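PDB 6FF2: copper chaperone CopZ from Staphylococcus aureus, which sequesters and carries copper(I) inside the cell and delivers it to the copper-exporting P-type ATPase CopA. Local coordinates for residues L6-M11 and D58-Q63. Sequence-based numbering, arbitrary orientation.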
loop_
_atom_site.group_PDB
_atom_site.type_symbol
_atom_site.label_atom_id
_atom_site.label_comp_id
_atom_site.label_asym_id
_atom_site.label_seq_id
_atom_site.Cartn_x
_atom_site.Cartn_y
_atom_site.Cartn_z
ATOM N N LEU A 6 19.763 1.231 1.286
ATOM C CA LEU A 6 19.139 0.964 2.574
ATOM C C LEU A 6 18.524 -0.414 2.517
ATOM O O LEU A 6 17.964 -0.809 1.467
ATOM C CB LEU A 6 18.161 2.029 3.008
ATOM C CG LEU A 6 18.782 3.424 3.121
ATOM C CD1 LEU A 6 18.438 4.220 1.889
ATOM C CD2 LEU A 6 18.325 4.166 4.378
ATOM N N ASN A 7 18.580 -1.135 3.628
ATOM C CA ASN A 7 17.880 -2.425 3.756
ATOM C C ASN A 7 16.625 -2.183 4.602
ATOM O O ASN A 7 16.729 -1.754 5.710
ATOM C CB ASN A 7 18.748 -3.431 4.394
ATOM C CG ASN A 7 19.672 -3.993 3.435
ATOM O OD1 ASN A 7 20.853 -3.739 3.546
ATOM N ND2 ASN A 7 19.165 -4.821 2.502
ATOM N N VAL A 8 15.450 -2.422 4.013
ATOM C CA VAL A 8 14.185 -2.011 4.600
ATOM C C VAL A 8 13.331 -3.223 4.738
ATOM O O VAL A 8 13.250 -4.032 3.812
ATOM C CB VAL A 8 13.476 -0.947 3.745
ATOM C CG1 VAL A 8 12.161 -0.533 4.375
ATOM C CG2 VAL A 8 14.331 0.300 3.547
ATOM N N GLU A 9 12.750 -3.345 5.930
ATOM C CA GLU A 9 11.765 -4.407 6.236
ATOM C C GLU A 9 10.372 -3.828 6.292
ATOM O O GLU A 9 10.159 -2.711 6.806
ATOM C CB GLU A 9 12.078 -5.076 7.601
ATOM C CG GLU A 9 13.333 -5.893 7.508
ATOM C CD GLU A 9 13.720 -6.587 8.801
ATOM O OE1 GLU A 9 13.081 -6.406 9.857
ATOM O OE2 GLU A 9 14.714 -7.320 8.734
ATOM N N GLY A 10 9.421 -4.632 5.810
ATOM C CA GLY A 10 7.992 -4.262 5.909
ATOM C C GLY A 10 7.373 -3.849 4.580
ATOM O O GLY A 10 6.169 -3.644 4.519
ATOM N N MET A 11 8.169 -3.705 3.516
ATOM C CA MET A 11 7.602 -3.248 2.235
ATOM C C MET A 11 7.022 -4.472 1.554
ATOM O O MET A 11 7.752 -5.374 1.170
ATOM C CB MET A 11 8.645 -2.563 1.347
ATOM C CG MET A 11 9.299 -1.385 2.031
ATOM S SD MET A 11 10.474 -0.586 0.918
ATOM C CE MET A 11 11.622 -1.918 0.623
ATOM N N ASP A 58 15.085 8.319 8.379
ATOM C CA ASP A 58 13.909 8.864 9.084
ATOM C C ASP A 58 12.706 8.905 8.195
ATOM O O ASP A 58 11.582 8.648 8.656
ATOM C CB ASP A 58 14.202 10.273 9.597
ATOM C CG ASP A 58 15.030 10.291 10.819
ATOM O OD1 ASP A 58 15.336 9.221 11.411
ATOM O OD2 ASP A 58 15.429 11.446 11.170
ATOM N N ALA A 59 12.895 9.274 6.923
ATOM C CA ALA A 59 11.772 9.372 5.994
ATOM C C ALA A 59 11.119 8.013 5.800
ATOM O O ALA A 59 9.878 7.915 5.677
ATOM C CB ALA A 59 12.218 9.945 4.660
ATOM N N ILE A 60 11.916 6.974 5.767
ATOM C CA ILE A 60 11.415 5.632 5.591
ATOM C C ILE A 60 10.665 5.199 6.863
ATOM O O ILE A 60 9.554 4.664 6.778
ATOM C CB ILE A 60 12.527 4.677 5.238
ATOM C CG1 ILE A 60 13.077 5.011 3.859
ATOM C CG2 ILE A 60 12.084 3.209 5.315
ATOM C CD1 ILE A 60 14.411 4.324 3.650
ATOM N N GLU A 61 11.270 5.418 8.020
ATOM C CA GLU A 61 10.684 4.981 9.271
ATOM C C GLU A 61 9.411 5.770 9.565
ATOM O O GLU A 61 8.459 5.187 10.076
ATOM C CB GLU A 61 11.741 5.032 10.417
ATOM C CG GLU A 61 12.917 4.071 10.107
ATOM C CD GLU A 61 13.701 3.481 11.281
ATOM O OE1 GLU A 61 14.110 4.312 12.120
ATOM O OE2 GLU A 61 14.003 2.204 11.225
ATOM N N ASP A 62 9.340 7.034 9.174
ATOM C CA ASP A 62 8.092 7.806 9.286
ATOM C C ASP A 62 6.931 7.280 8.439
ATOM O O ASP A 62 5.798 7.583 8.732
ATOM C CB ASP A 62 8.328 9.276 8.972
ATOM C CG ASP A 62 9.167 9.986 10.065
ATOM O OD1 ASP A 62 9.438 9.420 11.150
ATOM O OD2 ASP A 62 9.601 11.112 9.800
ATOM N N GLN A 63 7.196 6.548 7.368
ATOM C CA GLN A 63 6.181 5.836 6.576
ATOM C C GLN A 63 5.798 4.491 7.171
ATOM O O GLN A 63 4.928 3.808 6.602
ATOM C CB GLN A 63 6.660 5.608 5.133
ATOM C CG GLN A 63 6.879 6.887 4.348
ATOM C CD GLN A 63 5.583 7.645 4.125
ATOM O OE1 GLN A 63 4.574 7.065 3.695
ATOM N NE2 GLN A 63 5.576 8.888 4.466
#
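The backbone bond from Asp62 N to Asp58 O, 2.8 Å, spans the helical turn that presents Ile60 to Leu6 and Val8. These three buried, apolar side chains make the whole contact. Val8 and Ile60 meet end on, tip to tip, between strand and helix. Val8 CG1 lies 3.9 Å from Ile60 CG2. The other valine methyl, Val8 CG2, lies against both methyls of the isoleucine, 4.0 Å from Ile60 CD1 and 4.1 Å from Ile60 CG2. Leu6 touches mainly through CD2, which comes 4.0 Å from Ile60 CD1, and the two side chains pass at a slant. Ile60 carries CG1 opposite the carbonyl carbon (chi1 -67°) and extends it to CD1 (chi2 165°), which lets CD1 touch both strand residues. Val67 also packs on Leu6 and Ile60, while Tyr65 and Val42 pack on Val8. Glu61, next along the helix, hydrogen-bonds through OE2 to Val67 N. The side chain of Val8 is about 10 Å from a bound copper(I) ion; the copper ligands seen are Cys13, His15 and Cys16, and none of the three contact residues is among them. The contact seats helix 53-62 on strand 3-9, the helix-on-sheet packing of the ferredoxin-like βαββαβ fold of heavy-metal-associated domains.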